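PDB 1USY: ATP phosphoribosyltransferase regulatory subunit from Thermotoga maritima, which is probably required for the first step of histidine biosynthesis and may allow feedback regulation of ATP phosphoribosyltransferase by histidine. Local coordinates for residues 103-115 with 204-216. Sequence-based numbering, arbitrary orientation.
Sequences LDDSLEVLEIIVE and DLLSASSFLQEKF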
loop_
_atom_site.group_PDB
_atom_site.type_symbol
_atom_site.label_atom_id
_atom_site.label_comp_id
_atom_site.label_asym_id
_atom_site.label_seq_id
_atom_site.Cartn_x
_atom_site.Cartn_y
_atom_site.Cartn_z
ATOM N N LEU B 103 -11.246 -34.372 28.603
ATOM C CA LEU B 103 -10.309 -35.051 27.722
ATOM C C LEU B 103 -11.056 -35.699 26.551
ATOM O O LEU B 103 -10.556 -35.688 25.410
ATOM C CB LEU B 103 -9.532 -36.116 28.498
ATOM C CG LEU B 103 -8.039 -36.311 28.231
ATOM C CD1 LEU B 103 -7.696 -37.714 28.693
ATOM C CD2 LEU B 103 -7.666 -36.102 26.779
ATOM N N ASP B 104 -12.244 -36.255 26.846
ATOM C CA ASP B 104 -13.081 -36.912 25.845
ATOM C C ASP B 104 -13.319 -36.045 24.609
ATOM O O ASP B 104 -13.448 -36.568 23.485
ATOM C CB ASP B 104 -14.402 -37.324 26.446
ATOM C CG ASP B 104 -14.285 -38.564 27.304
ATOM O OD1 ASP B 104 -13.150 -38.894 27.682
ATOM O OD2 ASP B 104 -15.269 -39.265 27.653
ATOM N N ASP B 105 -13.334 -34.722 24.812
ATOM C CA ASP B 105 -13.462 -33.759 23.711
ATOM C C ASP B 105 -12.210 -33.679 22.857
ATOM O O ASP B 105 -12.314 -33.608 21.630
ATOM C CB ASP B 105 -13.830 -32.386 24.234
ATOM C CG ASP B 105 -15.279 -32.293 24.577
ATOM O OD1 ASP B 105 -16.104 -32.702 23.740
ATOM O OD2 ASP B 105 -15.698 -31.855 25.660
ATOM N N SER B 106 -11.040 -33.715 23.507
ATOM C CA SER B 106 -9.764 -33.692 22.816
ATOM C C SER B 106 -9.597 -34.984 22.070
ATOM O O SER B 106 -9.139 -34.978 20.928
ATOM C CB SER B 106 -8.589 -33.525 23.779
ATOM O OG SER B 106 -8.745 -32.401 24.603
ATOM N N LEU B 107 -9.955 -36.094 22.713
ATOM C CA LEU B 107 -9.881 -37.405 22.046
ATOM C C LEU B 107 -10.708 -37.537 20.755
ATOM O O LEU B 107 -10.232 -38.109 19.787
ATOM C CB LEU B 107 -10.192 -38.538 23.013
ATOM C CG LEU B 107 -9.345 -38.507 24.300
ATOM C CD1 LEU B 107 -10.009 -39.314 25.438
ATOM C CD2 LEU B 107 -7.916 -38.974 24.035
ATOM N N GLU B 108 -11.916 -36.970 20.743
ATOM C CA GLU B 108 -12.771 -36.919 19.566
ATOM C C GLU B 108 -12.092 -36.165 18.418
ATOM O O GLU B 108 -12.101 -36.632 17.270
ATOM C CB GLU B 108 -14.124 -36.300 19.926
ATOM C CG GLU B 108 -14.982 -35.907 18.735
ATOM C CD GLU B 108 -16.464 -36.003 19.024
ATOM O OE1 GLU B 108 -16.985 -37.138 19.112
ATOM O OE2 GLU B 108 -17.117 -34.949 19.148
ATOM N N VAL B 109 -11.489 -35.017 18.720
ATOM C CA VAL B 109 -10.684 -34.312 17.712
ATOM C C VAL B 109 -9.581 -35.227 17.200
ATOM O O VAL B 109 -9.509 -35.502 16.012
ATOM C CB VAL B 109 -10.088 -32.990 18.233
ATOM C CG1 VAL B 109 -9.129 -32.372 17.168
ATOM C CG2 VAL B 109 -11.214 -32.017 18.640
ATOM N N LEU B 110 -8.762 -35.744 18.106
ATOM C CA LEU B 110 -7.652 -36.604 17.719
ATOM C C LEU B 110 -8.141 -37.706 16.824
ATOM O O LEU B 110 -7.486 -38.063 15.850
ATOM C CB LEU B 110 -7.029 -37.260 18.944
ATOM C CG LEU B 110 -5.734 -36.681 19.502
ATOM C CD1 LEU B 110 -5.271 -37.657 20.500
ATOM C CD2 LEU B 110 -4.705 -36.451 18.431
ATOM N N GLU B 111 -9.298 -38.248 17.151
ATOM C CA GLU B 111 -9.709 -39.464 16.511
ATOM C C GLU B 111 -10.000 -39.179 15.049
ATOM O O GLU B 111 -9.545 -39.923 14.180
ATOM C CB GLU B 111 -10.832 -40.150 17.296
ATOM C CG GLU B 111 -12.176 -40.280 16.602
ATOM C CD GLU B 111 -12.132 -41.247 15.443
ATOM O OE1 GLU B 111 -11.614 -42.376 15.646
ATOM O OE2 GLU B 111 -12.592 -40.869 14.332
ATOM N N ILE B 112 -10.674 -38.063 14.772
ATOM C CA ILE B 112 -10.913 -37.625 13.389
ATOM C C ILE B 112 -9.620 -37.249 12.614
ATOM O O ILE B 112 -9.441 -37.705 11.494
ATOM C CB ILE B 112 -11.928 -36.466 13.367
ATOM C CG1 ILE B 112 -13.235 -36.899 13.989
ATOM C CG2 ILE B 112 -12.173 -35.950 11.964
ATOM C CD1 ILE B 112 -14.129 -35.733 14.317
ATOM N N ILE B 113 -8.741 -36.444 13.207
ATOM C CA ILE B 113 -7.515 -36.027 12.531
ATOM C C ILE B 113 -6.653 -37.264 12.230
ATOM O O ILE B 113 -6.212 -37.451 11.104
ATOM C CB ILE B 113 -6.696 -34.963 13.353
ATOM C CG1 ILE B 113 -7.364 -33.584 13.452
ATOM C CG2 ILE B 113 -5.319 -34.746 12.727
ATOM C CD1 ILE B 113 -8.444 -33.312 12.523
ATOM N N VAL B 114 -6.424 -38.107 13.236
ATOM C CA VAL B 114 -5.608 -39.310 13.043
ATOM C C VAL B 114 -6.245 -40.215 11.989
ATOM O O VAL B 114 -5.557 -40.638 11.039
ATOM C CB VAL B 114 -5.395 -40.118 14.372
ATOM C CG1 VAL B 114 -4.847 -41.534 14.115
ATOM C CG2 VAL B 114 -4.501 -39.359 15.347
ATOM N N GLU B 115 -7.534 -40.534 12.152
ATOM C CA GLU B 115 -8.206 -41.414 11.184
ATOM C C GLU B 115 -8.106 -40.825 9.778
ATOM O O GLU B 115 -7.847 -41.575 8.800
ATOM C CB GLU B 115 -9.666 -41.648 11.521
ATOM C CG GLU B 115 -10.381 -42.491 10.485
ATOM C CD GLU B 115 -11.848 -42.652 10.773
ATOM O OE1 GLU B 115 -12.265 -42.401 11.911
ATOM O OE2 GLU B 115 -12.601 -43.044 9.858
ATOM N N ASP B 204 -3.355 -37.815 31.435
ATOM C CA ASP B 204 -3.652 -37.309 30.100
ATOM C C ASP B 204 -2.871 -38.030 28.997
ATOM O O ASP B 204 -3.468 -38.495 28.026
ATOM C CB ASP B 204 -3.404 -35.809 30.043
ATOM C CG ASP B 204 -4.560 -35.036 30.597
ATOM O OD1 ASP B 204 -4.458 -33.796 30.723
ATOM O OD2 ASP B 204 -5.615 -35.608 30.941
ATOM N N LEU B 205 -1.551 -38.119 29.143
ATOM C CA LEU B 205 -0.744 -38.874 28.181
ATOM C C LEU B 205 -1.218 -40.360 28.071
ATOM O O LEU B 205 -1.392 -40.869 26.976
ATOM C CB LEU B 205 0.748 -38.791 28.537
ATOM C CG LEU B 205 1.372 -37.430 28.254
ATOM C CD1 LEU B 205 2.680 -37.245 28.982
ATOM C CD2 LEU B 205 1.590 -37.268 26.766
ATOM N N LEU B 206 -1.474 -41.004 29.214
ATOM C CA LEU B 206 -1.837 -42.410 29.274
ATOM C C LEU B 206 -3.164 -42.692 28.597
ATOM O O LEU B 206 -3.353 -43.732 27.975
ATOM C CB LEU B 206 -1.940 -42.877 30.734
ATOM C CG LEU B 206 -0.794 -43.527 31.528
ATOM C CD1 LEU B 206 -1.308 -43.977 32.925
ATOM C CD2 LEU B 206 -0.183 -44.716 30.808
ATOM N N SER B 207 -4.100 -41.772 28.736
ATOM C CA SER B 207 -5.439 -41.999 28.203
ATOM C C SER B 207 -5.437 -41.727 26.691
ATOM O O SER B 207 -6.128 -42.410 25.923
ATOM C CB SER B 207 -6.469 -41.148 28.957
ATOM O OG SER B 207 -7.625 -40.930 28.154
ATOM N N ALA B 208 -4.643 -40.742 26.271
ATOM C CA ALA B 208 -4.481 -40.444 24.845
ATOM C C ALA B 208 -3.787 -41.621 24.136
ATOM O O ALA B 208 -4.364 -42.237 23.242
ATOM C CB ALA B 208 -3.715 -39.097 24.637
ATOM N N SER B 209 -2.561 -41.935 24.547
ATOM C CA SER B 209 -1.823 -43.118 24.066
ATOM C C SER B 209 -2.721 -44.356 23.930
ATOM O O SER B 209 -2.763 -44.972 22.859
ATOM C CB SER B 209 -0.710 -43.462 25.048
ATOM O OG SER B 209 0.243 -42.426 25.078
ATOM N N SER B 210 -3.425 -44.691 25.007
ATOM C CA SER B 210 -4.337 -45.841 25.039
ATOM C C SER B 210 -5.402 -45.719 23.974
ATOM O O SER B 210 -5.568 -46.595 23.119
ATOM C CB SER B 210 -5.054 -45.925 26.383
ATOM O OG SER B 210 -4.343 -46.771 27.262
ATOM N N PHE B 211 -6.111 -44.632 24.045
ATOM C CA PHE B 211 -7.188 -44.378 23.114
ATOM C C PHE B 211 -6.707 -44.584 21.667
ATOM O O PHE B 211 -7.322 -45.315 20.887
ATOM C CB PHE B 211 -7.715 -42.956 23.273
ATOM C CG PHE B 211 -8.846 -42.653 22.297
ATOM C CD1 PHE B 211 -8.564 -41.998 21.101
ATOM C CD2 PHE B 211 -10.162 -43.032 22.601
ATOM C CE1 PHE B 211 -9.591 -41.720 20.199
ATOM C CE2 PHE B 211 -11.191 -42.753 21.698
ATOM C CZ PHE B 211 -10.906 -42.097 20.496
ATOM N N LEU B 212 -5.605 -43.943 21.323
ATOM C CA LEU B 212 -5.053 -44.028 19.954
ATOM C C LEU B 212 -4.573 -45.459 19.615
ATOM O O LEU B 212 -4.866 -45.994 18.537
ATOM C CB LEU B 212 -3.867 -43.069 19.788
ATOM C CG LEU B 212 -4.279 -41.586 19.816
ATOM C CD1 LEU B 212 -3.149 -40.644 19.386
ATOM C CD2 LEU B 212 -5.459 -41.264 18.889
ATOM N N GLN B 213 -3.845 -46.061 20.536
ATOM C CA GLN B 213 -3.290 -47.417 20.332
ATOM C C GLN B 213 -4.390 -48.460 20.078
ATOM O O GLN B 213 -4.291 -49.290 19.164
ATOM C CB GLN B 213 -2.487 -47.865 21.550
ATOM C CG GLN B 213 -0.982 -47.898 21.274
ATOM C CD GLN B 213 -0.149 -48.153 22.526
ATOM O OE1 GLN B 213 -0.706 -48.309 23.613
ATOM N NE2 GLN B 213 1.167 -48.207 22.438
ATOM N N GLU B 214 -5.437 -48.426 20.874
ATOM C CA GLU B 214 -6.522 -49.401 20.710
ATOM C C GLU B 214 -7.270 -49.259 19.379
ATOM O O GLU B 214 -7.508 -50.248 18.674
ATOM C CB GLU B 214 -7.606 -49.289 21.757
ATOM N N LYS B 215 -7.629 -48.028 19.069
ATOM C CA LYS B 215 -8.406 -47.700 17.854
ATOM C C LYS B 215 -7.532 -47.676 16.594
ATOM O O LYS B 215 -8.022 -47.953 15.478
ATOM C CB LYS B 215 -9.055 -46.332 18.019
ATOM C CG LYS B 215 -10.090 -46.040 16.946
ATOM C CD LYS B 215 -11.513 -45.955 17.483
ATOM C CE LYS B 215 -12.534 -45.885 16.360
ATOM N NZ LYS B 215 -11.900 -45.839 15.033
ATOM N N PHE B 216 -6.252 -47.370 16.615
ATOM C CA PHE B 216 -5.407 -47.355 15.413
ATOM C C PHE B 216 -4.200 -48.283 15.517
ATOM O O PHE B 216 -3.102 -47.835 15.823
ATOM C CB PHE B 216 -4.966 -45.922 15.103
ATOM C CG PHE B 216 -6.103 -44.985 14.973
ATOM C CD1 PHE B 216 -6.440 -44.148 16.015
ATOM C CD2 PHE B 216 -6.860 -44.961 13.813
ATOM C CE1 PHE B 216 -7.501 -43.257 15.889
ATOM C CE2 PHE B 216 -7.919 -44.084 13.683
ATOM C CZ PHE B 216 -8.243 -43.234 14.726
#
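Val114 sets its CG1 methyl over the centre of the Phe216 ring, 3.5 Å from the centroid, a CH-pi contact. Lys215 CG lies against the opposite face, offset toward the rim, and Glu115 CB comes within 3.7 Å of Phe216 CE2. Replacing Phe216 with an alanine is likely to leave Val114 CG1 without its aromatic cover and open a gap beside Glu111 and Glu115. Glu111, its chain bent at chi2 (69°), turns OE1 toward Lys215 NZ in a long salt bridge of 3.5 Å. Phe211, with CG anti to the backbone N (chi1 180°), lays one face under Leu107 CB, 4.2 Å from the centroid, and meets Glu111 CB in plane at its edge. Leu107 CD2 also packs 3.8 Å from Ala208 CA, Leu110 CD1 meets Leu212 CD1 at 3.8 Å, their side chains crossing at about a right angle, and Leu103 CD1 touches Ser207. No hydrogen bond passes between the two segments, which run in the same general direction; the axes of 103-115 and 204-215 come within 10.7 Å at closest, at an angle of 38°. Glu115 OE2 forms a salt bridge with Lys15. Both helices lie on the large mixed sheet of this class II synthetase-like fold: Val114 and Leu212 share Val127 of strand 125-131, Leu110 rests on Phe239 of strand 237-243, and Leu205 reaches Ile223 of strand 220-223, at one edge of the sheet within this chain.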